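Putative amidohydrolase (Unidentified, PDB 3FEQ) probably acts as a zinc-dependent prolidase of the amidohydrolase superfamily, hydrolysing dipeptides that carry a C-terminal proline. Local coordinates at residues C[63-68]-C[271-276]; C[134-139]-C[176-181]; C[236-241]-C[257-262]; C[360-365]-C[372-377]. One frame throughout, in Å; residues are numbered along the deposited sequence.

Interaction 1: C[63-68]-C[271-276]; sequences DCHVHV and VPTLVT. With ZN (zinc ion), chain U.
H65 turns CG anti to its backbone N (chi1 -160°), and this sends the imidazole toward the zinc. V271 has its CG1 anti to the backbone N (chi1 -175°). That branch rests 3.8 Å from C64 CB, and V271 CG2 is 3.9 Å from the same carbon. V271 CG1 also reaches H65 CB, at 4.2 Å. The side chains of H65 and T273 cross obliquely, with T273 CG2 3.9 Å from H65 CB. The cross-segment contact is thus purely apolar and fully buried.

Both segments lie at the metal centre of an amidohydrolase TIM barrel. H65 and H67 form the His-X-His pair at the end of strand 56-66. H65 NE2 binds the zinc from the ring edge, in plane, at 2.5 Å, and H67 NE2 binds it at 2.2 Å. D323 is the third protein residue at this zinc site. H65 ND1 is hydrogen-bonded to E250 OE1, which should fix the rotation of the ring.

D63 OD1 accepts the backbone N of H65 at 3.1 Å with a nearly straight N-H (168°). This is an Asx turn, at the corner the chain makes around C64 and H65. T273 OG1 is hydrogen-bonded to ND1 of H251, a ligand of the second zinc, and so acts as a second-shell group there.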
loop_
_atom_site.group_PDB
_atom_site.type_symbol
_atom_site.label_atom_id
_atom_site.label_comp_id
_atom_site.label_asym_id
_atom_site.label_seq_id
_atom_site.Cartn_x
_atom_site.Cartn_y
_atom_site.Cartn_z
ATOM N N ASP C 63 44.131 0.936 -2.045
ATOM C CA ASP C 63 43.496 2.251 -2.085
ATOM C C ASP C 63 42.249 2.272 -1.214
ATOM O O ASP C 63 41.316 1.490 -1.431
ATOM C CB ASP C 63 43.118 2.608 -3.514
ATOM C CG ASP C 63 42.760 4.058 -3.670
ATOM O OD1 ASP C 63 42.180 4.648 -2.724
ATOM O OD2 ASP C 63 43.065 4.606 -4.752
ATOM N N CYS C 64 42.216 3.193 -0.256
ATOM C CA CYS C 64 41.238 3.116 0.808
ATOM C C CYS C 64 39.996 3.932 0.538
ATOM O O CYS C 64 39.104 3.982 1.386
ATOM C CB CYS C 64 41.843 3.591 2.125
ATOM S SG CYS C 64 43.162 2.572 2.718
ATOM N N HIS C 65 39.961 4.612 -0.607
ATOM C CA HIS C 65 38.754 5.316 -1.035
ATOM C C HIS C 65 38.643 5.369 -2.563
ATOM O O HIS C 65 39.207 6.246 -3.202
ATOM C CB HIS C 65 38.728 6.726 -0.427
ATOM C CG HIS C 65 37.372 7.360 -0.392
ATOM N ND1 HIS C 65 36.686 7.593 0.781
ATOM C CD2 HIS C 65 36.586 7.836 -1.387
ATOM C CE1 HIS C 65 35.531 8.179 0.504
ATOM N NE2 HIS C 65 35.443 8.333 -0.807
ATOM N N VAL C 66 37.917 4.421 -3.146
ATOM C CA VAL C 66 37.532 4.504 -4.563
ATOM C C VAL C 66 36.021 4.393 -4.754
ATOM O O VAL C 66 35.315 3.901 -3.877
ATOM C CB VAL C 66 38.183 3.393 -5.398
ATOM C CG1 VAL C 66 39.681 3.550 -5.424
ATOM C CG2 VAL C 66 37.802 2.053 -4.862
ATOM N N HIS C 67 35.534 4.860 -5.900
ATOM C CA HIS C 67 34.211 4.487 -6.383
ATOM C C HIS C 67 34.395 3.815 -7.730
ATOM O O HIS C 67 34.429 4.464 -8.773
ATOM C CB HIS C 67 33.271 5.693 -6.484
ATOM C CG HIS C 67 33.105 6.441 -5.198
ATOM N ND1 HIS C 67 32.096 6.168 -4.302
ATOM C CD2 HIS C 67 33.845 7.429 -4.641
ATOM C CE1 HIS C 67 32.222 6.951 -3.246
ATOM N NE2 HIS C 67 33.278 7.724 -3.424
ATOM N N VAL C 68 34.576 2.505 -7.677
ATOM C CA VAL C 68 34.789 1.678 -8.850
ATOM C C VAL C 68 33.692 1.838 -9.877
ATOM O O VAL C 68 33.947 1.738 -11.063
ATOM C CB VAL C 68 34.803 0.229 -8.440
ATOM C CG1 VAL C 68 34.753 -0.663 -9.660
ATOM C CG2 VAL C 68 36.008 -0.049 -7.560
ATOM N N VAL C 271 41.652 9.200 5.765
ATOM C CA VAL C 271 42.021 8.875 4.391
ATOM C C VAL C 271 41.797 10.121 3.568
ATOM O O VAL C 271 40.679 10.403 3.162
ATOM C CB VAL C 271 41.194 7.692 3.814
ATOM C CG1 VAL C 271 41.687 7.332 2.471
ATOM C CG2 VAL C 271 41.296 6.478 4.696
ATOM N N PRO C 272 42.832 10.956 3.447
ATOM C CA PRO C 272 42.754 12.128 2.573
ATOM C C PRO C 272 42.651 11.684 1.129
ATOM O O PRO C 272 43.097 10.593 0.794
ATOM C CB PRO C 272 44.093 12.818 2.808
ATOM C CG PRO C 272 44.527 12.350 4.187
ATOM C CD PRO C 272 44.085 10.922 4.223
ATOM N N THR C 273 42.033 12.488 0.281
ATOM C CA THR C 273 41.917 12.123 -1.127
ATOM C C THR C 273 42.294 13.299 -2.001
ATOM O O THR C 273 41.557 13.652 -2.923
ATOM C CB THR C 273 40.492 11.677 -1.507
ATOM O OG1 THR C 273 39.557 12.709 -1.168
ATOM C CG2 THR C 273 40.117 10.397 -0.796
ATOM N N LEU C 274 43.467 13.866 -1.733
ATOM C CA LEU C 274 43.858 15.154 -2.298
ATOM C C LEU C 274 43.812 15.211 -3.824
ATOM O O LEU C 274 43.384 16.214 -4.394
ATOM C CB LEU C 274 45.229 15.563 -1.776
ATOM C CG LEU C 274 45.295 15.655 -0.246
ATOM C CD1 LEU C 274 46.606 16.269 0.203
ATOM C CD2 LEU C 274 44.120 16.445 0.310
ATOM N N VAL C 275 44.184 14.115 -4.475
ATOM C CA VAL C 275 44.265 14.087 -5.924
ATOM C C VAL C 275 42.961 14.486 -6.614
ATOM O O VAL C 275 42.995 15.189 -7.618
ATOM C CB VAL C 275 44.795 12.736 -6.449
ATOM C CG1 VAL C 275 43.797 11.614 -6.212
ATOM C CG2 VAL C 275 45.170 12.831 -7.914
ATOM N N THR C 276 41.818 14.121 -6.035
ATOM C CA THR C 276 40.538 14.343 -6.699
ATOM C C THR C 276 40.225 15.821 -6.869
ATOM O O THR C 276 39.580 16.219 -7.842
ATOM C CB THR C 276 39.343 13.599 -6.020
ATOM O OG1 THR C 276 38.175 13.735 -6.842
ATOM C CG2 THR C 276 39.032 14.144 -4.622
HETATM ZN ZN ZN U . 33.376 9.344 -1.886
#

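Interaction 2: C[134-139]-C[176-181]; sequences KALSQT and LAVREE
This is a buried helix-on-strand contact, in which L136 of strand 135-137 packs against A177 and V178 of helix 171-184. The leucine does most of the work with its two methyl branches. L136 CD1 lies 3.9 Å from V178 CG2, and the two side chains cross at about a right angle. L136 CD2 faces the small A177, 4.1 Å from its CB. L136 has CG anti to its carbonyl carbon (chi1 -58°), which carries the fork out toward the helix.

In the TIM barrel such a helix covers the outside of the strands. Strand 135-137 leads on to helix 171-184, which returns to strand 189-192, and L136 shares backbone hydrogen bonds with K190 and M192. This is a beta-alpha-beta crossover, here with the short strand 165-167 in its long connection.

The other end of the contact is polar and looser. E181 bends at chi2 (-42°) and brings OE1 to 3.6 Å from the backbone N of K134, too far to count as a bond. K134 NZ turns away and stays 6.6 Å from E181 OE1. The carboxylate is held elsewhere, since E181 OE2 makes salt bridges to R166 and K184. On the far side of the helix, R179 forms salt bridges to E213 and D169 of a second subunit.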
loop_
_atom_site.group_PDB
_atom_site.type_symbol
_atom_site.label_atom_id
_atom_site.label_comp_id
_atom_site.label_asym_id
_atom_site.label_seq_id
_atom_site.Cartn_x
_atom_site.Cartn_y
_atom_site.Cartn_z
ATOM N N LYS C 134 26.260 0.384 -0.304
ATOM C CA LYS C 134 25.876 1.747 -0.618
ATOM C C LYS C 134 26.087 2.665 0.563
ATOM O O LYS C 134 25.792 2.317 1.700
ATOM C CB LYS C 134 24.426 1.816 -1.055
ATOM C CG LYS C 134 24.020 0.713 -1.955
ATOM C CD LYS C 134 22.907 1.166 -2.879
ATOM C CE LYS C 134 23.428 1.483 -4.272
ATOM N NZ LYS C 134 24.080 0.319 -4.929
ATOM N N ALA C 135 26.599 3.850 0.280
ATOM C CA ALA C 135 26.807 4.843 1.312
ATOM C C ALA C 135 25.463 5.202 1.916
ATOM O O ALA C 135 24.471 5.348 1.205
ATOM C CB ALA C 135 27.467 6.068 0.724
ATOM N N LEU C 136 25.418 5.296 3.235
ATOM C CA LEU C 136 24.234 5.818 3.886
ATOM C C LEU C 136 24.227 7.343 3.870
ATOM O O LEU C 136 25.258 7.970 4.059
ATOM C CB LEU C 136 24.150 5.288 5.300
ATOM C CG LEU C 136 24.122 3.766 5.386
ATOM C CD1 LEU C 136 23.787 3.376 6.815
ATOM C CD2 LEU C 136 23.117 3.175 4.409
ATOM N N SER C 137 23.078 7.939 3.579
ATOM C CA SER C 137 22.953 9.385 3.581
ATOM C C SER C 137 21.578 9.760 4.088
ATOM O O SER C 137 20.626 9.017 3.885
ATOM C CB SER C 137 23.180 9.972 2.195
ATOM O OG SER C 137 22.897 11.362 2.190
ATOM N N GLN C 138 21.498 10.868 4.825
ATOM C CA GLN C 138 20.212 11.431 5.225
ATOM C C GLN C 138 19.591 12.123 4.023
ATOM O O GLN C 138 20.225 12.270 2.980
ATOM C CB GLN C 138 20.370 12.425 6.380
ATOM C CG GLN C 138 21.398 13.504 6.129
ATOM C CD GLN C 138 21.006 14.813 6.755
ATOM O OE1 GLN C 138 21.338 15.090 7.906
ATOM N NE2 GLN C 138 20.293 15.636 5.998
ATOM N N THR C 139 18.341 12.526 4.169
ATOM C CA THR C 139 17.658 13.266 3.133
ATOM C C THR C 139 18.366 14.595 2.904
ATOM O O THR C 139 18.754 15.276 3.852
ATOM C CB THR C 139 16.166 13.480 3.500
ATOM O OG1 THR C 139 15.518 12.208 3.625
ATOM C CG2 THR C 139 15.455 14.275 2.424
ATOM N N LEU C 176 18.245 -0.816 10.473
ATOM C CA LEU C 176 17.808 -1.686 9.410
ATOM C C LEU C 176 18.690 -1.577 8.164
ATOM O O LEU C 176 19.210 -2.590 7.691
ATOM C CB LEU C 176 16.349 -1.401 9.076
ATOM C CG LEU C 176 15.741 -2.314 8.023
ATOM C CD1 LEU C 176 15.820 -3.767 8.468
ATOM C CD2 LEU C 176 14.317 -1.896 7.795
ATOM N N ALA C 177 18.944 -0.367 7.673
ATOM C CA ALA C 177 19.846 -0.265 6.502
ATOM C C ALA C 177 21.230 -0.892 6.698
ATOM O O ALA C 177 21.741 -1.536 5.784
ATOM C CB ALA C 177 19.963 1.143 6.004
ATOM N N VAL C 178 21.834 -0.713 7.878
ATOM C CA VAL C 178 23.117 -1.360 8.171
ATOM C C VAL C 178 22.985 -2.898 8.127
ATOM O O VAL C 178 23.745 -3.558 7.429
ATOM C CB VAL C 178 23.735 -0.887 9.528
ATOM C CG1 VAL C 178 24.950 -1.691 9.867
ATOM C CG2 VAL C 178 24.157 0.555 9.472
ATOM N N ARG C 179 22.020 -3.468 8.849
ATOM C CA ARG C 179 21.773 -4.909 8.779
ATOM C C ARG C 179 21.548 -5.391 7.326
ATOM O O ARG C 179 22.097 -6.397 6.914
ATOM C CB ARG C 179 20.590 -5.307 9.673
ATOM C CG ARG C 179 20.798 -4.965 11.118
ATOM C CD ARG C 179 19.659 -5.412 12.007
ATOM N NE ARG C 179 19.877 -5.028 13.410
ATOM C CZ ARG C 179 18.911 -4.850 14.315
ATOM N NH1 ARG C 179 17.632 -5.037 13.994
ATOM N NH2 ARG C 179 19.222 -4.504 15.559
ATOM N N GLU C 180 20.781 -4.642 6.543
ATOM C CA GLU C 180 20.568 -4.980 5.147
ATOM C C GLU C 180 21.885 -5.024 4.410
ATOM O O GLU C 180 22.124 -5.937 3.609
ATOM C CB GLU C 180 19.640 -3.965 4.462
ATOM C CG GLU C 180 18.153 -4.099 4.811
ATOM C CD GLU C 180 17.328 -2.884 4.394
ATOM O OE1 GLU C 180 16.080 -2.939 4.502
ATOM O OE2 GLU C 180 17.923 -1.871 3.961
ATOM N N GLU C 181 22.736 -4.031 4.673
ATOM C CA GLU C 181 23.972 -3.861 3.903
ATOM C C GLU C 181 24.960 -4.955 4.237
ATOM O O GLU C 181 25.595 -5.527 3.365
ATOM C CB GLU C 181 24.598 -2.485 4.129
ATOM C CG GLU C 181 23.913 -1.329 3.364
ATOM C CD GLU C 181 23.506 -1.648 1.911
ATOM O OE1 GLU C 181 24.312 -2.235 1.156
ATOM O OE2 GLU C 181 22.387 -1.249 1.513
#

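Interaction 3: C[236-241]-C[257-262]; sequences RAIARA and EAAAKL
Within 236-241, I238 is the first residue to touch 257-262. Its CG2 branch, anti to the backbone N, meets the CB of A259 at 4.2 Å. The I238 side chain also touches I249 of strand 248-254 and Y311 of helix 302-314.

A239 comes next and marks the closest approach of the backbones. The CA atoms of A239 and A259 are 5.2 Å apart, a spacing that two alanines can allow. L262 reaches across from the second helix. Its CG is anti to the backbone N (chi1 -173°), and CD2 lies 4.0 Å from A239 CB. The same methyl is 3.9 Å from A239 O. One branch of the leucine thus packs on both the methyl and the carbonyl oxygen of A239, about one helical turn on from A259.

The two helices are neighbours on the outside of the TIM barrel. Strand 248-254 joins them in sequence, and each follows a strand of the parallel sheet. The contact between these segments is van der Waals packing. R240 points away from the second helix and packs on E211 and I214 of helix 211-223.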
loop_
_atom_site.group_PDB
_atom_site.type_symbol
_atom_site.label_atom_id
_atom_site.label_comp_id
_atom_site.label_asym_id
_atom_site.label_seq_id
_atom_site.Cartn_x
_atom_site.Cartn_y
_atom_site.Cartn_z
ATOM N N ARG C 236 34.428 20.286 13.210
ATOM C CA ARG C 236 33.155 20.129 13.902
ATOM C C ARG C 236 32.488 18.814 13.529
ATOM O O ARG C 236 32.135 18.012 14.408
ATOM C CB ARG C 236 32.223 21.286 13.537
ATOM C CG ARG C 236 30.868 21.268 14.243
ATOM C CD ARG C 236 30.012 22.473 13.854
ATOM N NE ARG C 236 28.601 22.118 13.731
ATOM C CZ ARG C 236 27.732 22.751 12.944
ATOM N NH1 ARG C 236 26.460 22.370 12.891
ATOM N NH2 ARG C 236 28.128 23.777 12.208
ATOM N N ALA C 237 32.308 18.615 12.223
ATOM C CA ALA C 237 31.734 17.390 11.675
ATOM C C ALA C 237 32.595 16.166 11.977
ATOM O O ALA C 237 32.073 15.075 12.207
ATOM C CB ALA C 237 31.540 17.535 10.180
ATOM N N ILE C 238 33.912 16.349 11.990
ATOM C CA ILE C 238 34.817 15.257 12.293
ATOM C C ILE C 238 34.730 14.846 13.748
ATOM O O ILE C 238 34.598 13.660 14.060
ATOM C CB ILE C 238 36.264 15.616 11.971
ATOM C CG1 ILE C 238 36.470 15.619 10.453
ATOM C CG2 ILE C 238 37.204 14.616 12.643
ATOM C CD1 ILE C 238 37.726 16.316 9.979
ATOM N N ALA C 239 34.799 15.831 14.635
ATOM C CA ALA C 239 34.894 15.542 16.053
ATOM C C ALA C 239 33.724 14.671 16.477
ATOM O O ALA C 239 33.925 13.570 16.992
ATOM C CB ALA C 239 34.947 16.824 16.869
ATOM N N ARG C 240 32.510 15.117 16.165
ATOM C CA ARG C 240 31.311 14.415 16.617
ATOM C C ARG C 240 31.218 12.988 16.065
ATOM O O ARG C 240 30.858 12.060 16.797
ATOM C CB ARG C 240 30.044 15.221 16.311
ATOM C CG ARG C 240 29.872 15.607 14.867
ATOM C CD ARG C 240 28.674 16.488 14.704
ATOM N NE ARG C 240 27.776 15.936 13.709
ATOM C CZ ARG C 240 26.559 15.474 13.977
ATOM N NH1 ARG C 240 25.814 14.987 12.994
ATOM N NH2 ARG C 240 26.075 15.518 15.216
ATOM N N ALA C 241 31.620 12.813 14.804
ATOM C CA ALA C 241 31.696 11.485 14.190
ATOM C C ALA C 241 32.595 10.568 14.996
ATOM O O ALA C 241 32.219 9.436 15.296
ATOM C CB ALA C 241 32.197 11.584 12.767
ATOM N N GLU C 257 43.524 21.251 14.862
ATOM C CA GLU C 257 44.336 20.333 15.656
ATOM C C GLU C 257 43.573 19.814 16.863
ATOM O O GLU C 257 43.954 18.805 17.453
ATOM C CB GLU C 257 45.696 20.923 16.050
ATOM C CG GLU C 257 45.637 22.202 16.847
ATOM C CD GLU C 257 45.709 23.430 15.962
ATOM O OE1 GLU C 257 44.696 23.755 15.299
ATOM O OE2 GLU C 257 46.782 24.071 15.930
ATOM N N ALA C 258 42.451 20.451 17.174
ATOM C CA ALA C 258 41.569 19.962 18.221
ATOM C C ALA C 258 40.980 18.615 17.851
ATOM O O ALA C 258 40.997 17.669 18.648
ATOM C CB ALA C 258 40.464 20.942 18.478
ATOM N N ALA C 259 40.439 18.545 16.639
ATOM C CA ALA C 259 39.805 17.326 16.153
ATOM C C ALA C 259 40.859 16.255 15.909
ATOM O O ALA C 259 40.669 15.087 16.261
ATOM C CB ALA C 259 39.032 17.605 14.887
ATOM N N ALA C 260 41.983 16.673 15.336
ATOM C CA ALA C 260 43.089 15.766 15.088
ATOM C C ALA C 260 43.532 15.075 16.370
ATOM O O ALA C 260 43.670 13.854 16.408
ATOM C CB ALA C 260 44.237 16.513 14.459
ATOM N N LYS C 261 43.708 15.861 17.427
ATOM C CA LYS C 261 44.135 15.339 18.717
ATOM C C LYS C 261 43.113 14.327 19.224
ATOM O O LYS C 261 43.481 13.248 19.676
ATOM C CB LYS C 261 44.288 16.491 19.715
ATOM C CG LYS C 261 45.558 16.493 20.597
ATOM C CD LYS C 261 45.377 17.428 21.821
ATOM C CE LYS C 261 46.624 18.197 22.260
ATOM N NZ LYS C 261 47.235 17.663 23.507
ATOM N N LEU C 262 41.830 14.656 19.084
ATOM C CA LEU C 262 40.738 13.745 19.454
ATOM C C LEU C 262 40.746 12.462 18.636
ATOM O O LEU C 262 40.470 11.388 19.157
ATOM C CB LEU C 262 39.390 14.432 19.287
ATOM C CG LEU C 262 38.157 13.687 19.786
ATOM C CD1 LEU C 262 38.178 13.584 21.304
ATOM C CD2 LEU C 262 36.926 14.430 19.321
#

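Interaction 4: C[360-365]-C[372-377]; sequences VNMQGQ and GAIADL
Q365 and I374 form the tight part of this contact. I374 N donates to Q365 O at 3.0 Å, with an N-H...O angle of 162°. The side chain of I374 then lies across that of Q365. Its CG1 is anti to its carbonyl carbon, and CD1 ends 3.7 Å from Q365 CG. Beside them A373 CB sits against two carbonyls in a row, 3.4 Å from G364 O and 3.9 Å from Q365 O.

The other side is looser. M362 adds a marginal touch, with CE 4.5 Å from I374 CD1. Q365 OE1 stays 4.2 Å from G372 O, and both atoms are acceptors. That amide oxygen has instead a weak hydrogen bond from R33. G364 and G372 are exposed, and both have positive phi.

The segments lie in the connection from helix 354-359 of the barrel to strand 377-380. That strand belongs to the large mixed sheet, antiparallel to strands 56-66 and 398-403. N361 ends the helix as the C-prime residue of a Schellman motif. Further on, D376 forms a salt bridge to R128.

One backbone hydrogen bond, backed by aliphatic carbons, ties Q365 to I374 and closes the loop between them. As the bond is made by main-chain atoms, the pairing of the two segments here depends little on polar side chains.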
loop_
_atom_site.group_PDB
_atom_site.type_symbol
_atom_site.label_atom_id
_atom_site.label_comp_id
_atom_site.label_asym_id
_atom_site.label_seq_id
_atom_site.Cartn_x
_atom_site.Cartn_y
_atom_site.Cartn_z
ATOM N N VAL C 360 41.892 -1.740 6.515
ATOM C CA VAL C 360 41.035 -2.838 6.107
ATOM C C VAL C 360 41.126 -4.088 6.985
ATOM O O VAL C 360 40.623 -5.141 6.573
ATOM C CB VAL C 360 41.197 -3.215 4.601
ATOM C CG1 VAL C 360 40.891 -2.018 3.715
ATOM C CG2 VAL C 360 42.590 -3.760 4.307
ATOM N N ASN C 361 41.691 -3.948 8.200
ATOM C CA ASN C 361 41.836 -5.043 9.198
ATOM C C ASN C 361 42.590 -6.264 8.700
ATOM O O ASN C 361 42.280 -7.385 9.095
ATOM C CB ASN C 361 40.482 -5.518 9.746
ATOM C CG ASN C 361 39.845 -4.524 10.686
ATOM O OD1 ASN C 361 40.391 -4.224 11.743
ATOM N ND2 ASN C 361 38.648 -4.056 10.336
ATOM N N MET C 362 43.538 -6.056 7.797
ATOM C CA MET C 362 44.276 -7.166 7.222
ATOM C C MET C 362 45.743 -7.064 7.615
ATOM O O MET C 362 46.630 -7.403 6.823
ATOM C CB MET C 362 44.125 -7.178 5.702
ATOM C CG MET C 362 42.784 -7.686 5.197
ATOM S SD MET C 362 42.539 -9.469 5.405
ATOM C CE MET C 362 42.134 -9.996 3.740
ATOM N N GLN C 363 45.983 -6.591 8.842
ATOM C CA GLN C 363 47.339 -6.400 9.363
ATOM C C GLN C 363 48.070 -7.730 9.371
ATOM O O GLN C 363 47.579 -8.701 9.916
ATOM C CB GLN C 363 47.336 -5.738 10.754
ATOM C CG GLN C 363 46.413 -6.386 11.809
ATOM C CD GLN C 363 44.945 -5.913 11.748
ATOM O OE1 GLN C 363 44.009 -6.679 12.042
ATOM N NE2 GLN C 363 44.748 -4.647 11.391
ATOM N N GLY C 364 49.173 -7.814 8.639
ATOM C CA GLY C 364 49.895 -9.072 8.528
ATOM C C GLY C 364 49.454 -9.906 7.347
ATOM O O GLY C 364 50.169 -10.808 6.923
ATOM N N GLN C 365 48.286 -9.593 6.797
ATOM C CA GLN C 365 47.737 -10.347 5.681
ATOM C C GLN C 365 48.063 -9.670 4.358
ATOM O O GLN C 365 48.362 -10.332 3.373
ATOM C CB GLN C 365 46.226 -10.461 5.844
ATOM C CG GLN C 365 45.682 -11.872 5.840
ATOM C CD GLN C 365 46.374 -12.771 6.831
ATOM O OE1 GLN C 365 46.613 -13.947 6.548
ATOM N NE2 GLN C 365 46.712 -12.227 7.999
ATOM N N GLY C 372 53.983 -15.811 5.568
ATOM C CA GLY C 372 52.631 -16.081 6.014
ATOM C C GLY C 372 51.629 -15.121 5.412
ATOM O O GLY C 372 50.431 -15.381 5.438
ATOM N N ALA C 373 52.116 -14.012 4.864
ATOM C CA ALA C 373 51.249 -13.017 4.231
ATOM C C ALA C 373 50.752 -13.448 2.847
ATOM O O ALA C 373 51.224 -14.429 2.285
ATOM C CB ALA C 373 51.955 -11.661 4.157
ATOM N N ILE C 374 49.788 -12.706 2.308
ATOM C CA ILE C 374 49.200 -13.010 1.005
ATOM C C ILE C 374 50.037 -12.417 -0.129
ATOM O O ILE C 374 50.557 -11.306 -0.012
ATOM C CB ILE C 374 47.774 -12.464 0.911
ATOM C CG1 ILE C 374 46.924 -13.024 2.043
ATOM C CG2 ILE C 374 47.165 -12.770 -0.436
ATOM C CD1 ILE C 374 45.580 -12.370 2.157
ATOM N N ALA C 375 50.144 -13.154 -1.230
ATOM C CA ALA C 375 51.117 -12.854 -2.251
ATOM C C ALA C 375 50.622 -11.800 -3.231
ATOM O O ALA C 375 50.475 -12.054 -4.435
ATOM C CB ALA C 375 51.513 -14.104 -2.962
ATOM N N ASP C 376 50.391 -10.603 -2.699
ATOM C CA ASP C 376 50.016 -9.450 -3.502
ATOM C C ASP C 376 51.239 -8.566 -3.659
ATOM O O ASP C 376 51.590 -7.816 -2.756
ATOM C CB ASP C 376 48.880 -8.673 -2.826
ATOM C CG ASP C 376 47.501 -9.294 -3.070
ATOM O OD1 ASP C 376 47.432 -10.436 -3.576
ATOM O OD2 ASP C 376 46.481 -8.641 -2.745
ATOM N N LEU C 377 51.911 -8.700 -4.795
ATOM C CA LEU C 377 53.196 -8.054 -5.007
ATOM C C LEU C 377 53.188 -7.167 -6.228
ATOM O O LEU C 377 52.502 -7.439 -7.217
ATOM C CB LEU C 377 54.311 -9.087 -5.179
ATOM C CG LEU C 377 54.923 -9.778 -3.954
ATOM C CD1 LEU C 377 54.734 -8.961 -2.674
ATOM C CD2 LEU C 377 54.346 -11.179 -3.803
#

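Overall arrangement
Interactions 1 and 2 are buried, interaction 3 is partly buried, and interaction 4 lies at the surface. The centre of interaction 1 lies about 5 Å from the centre of the chain, where apolar packing stands directly beside metal ligands. Interactions 2 and 3 are both nested in the chain loop that interaction 1 closes. Interaction 2 joins a strand to a covering helix, and interaction 3 joins two covering helices. Both rely on small or branched aliphatic groups. The centres of interactions 2 and 3 are about 24 Å apart. Interaction 4 follows in sequence, in the irregular chain leading out of the barrel. It alone is tied across by a backbone hydrogen bond.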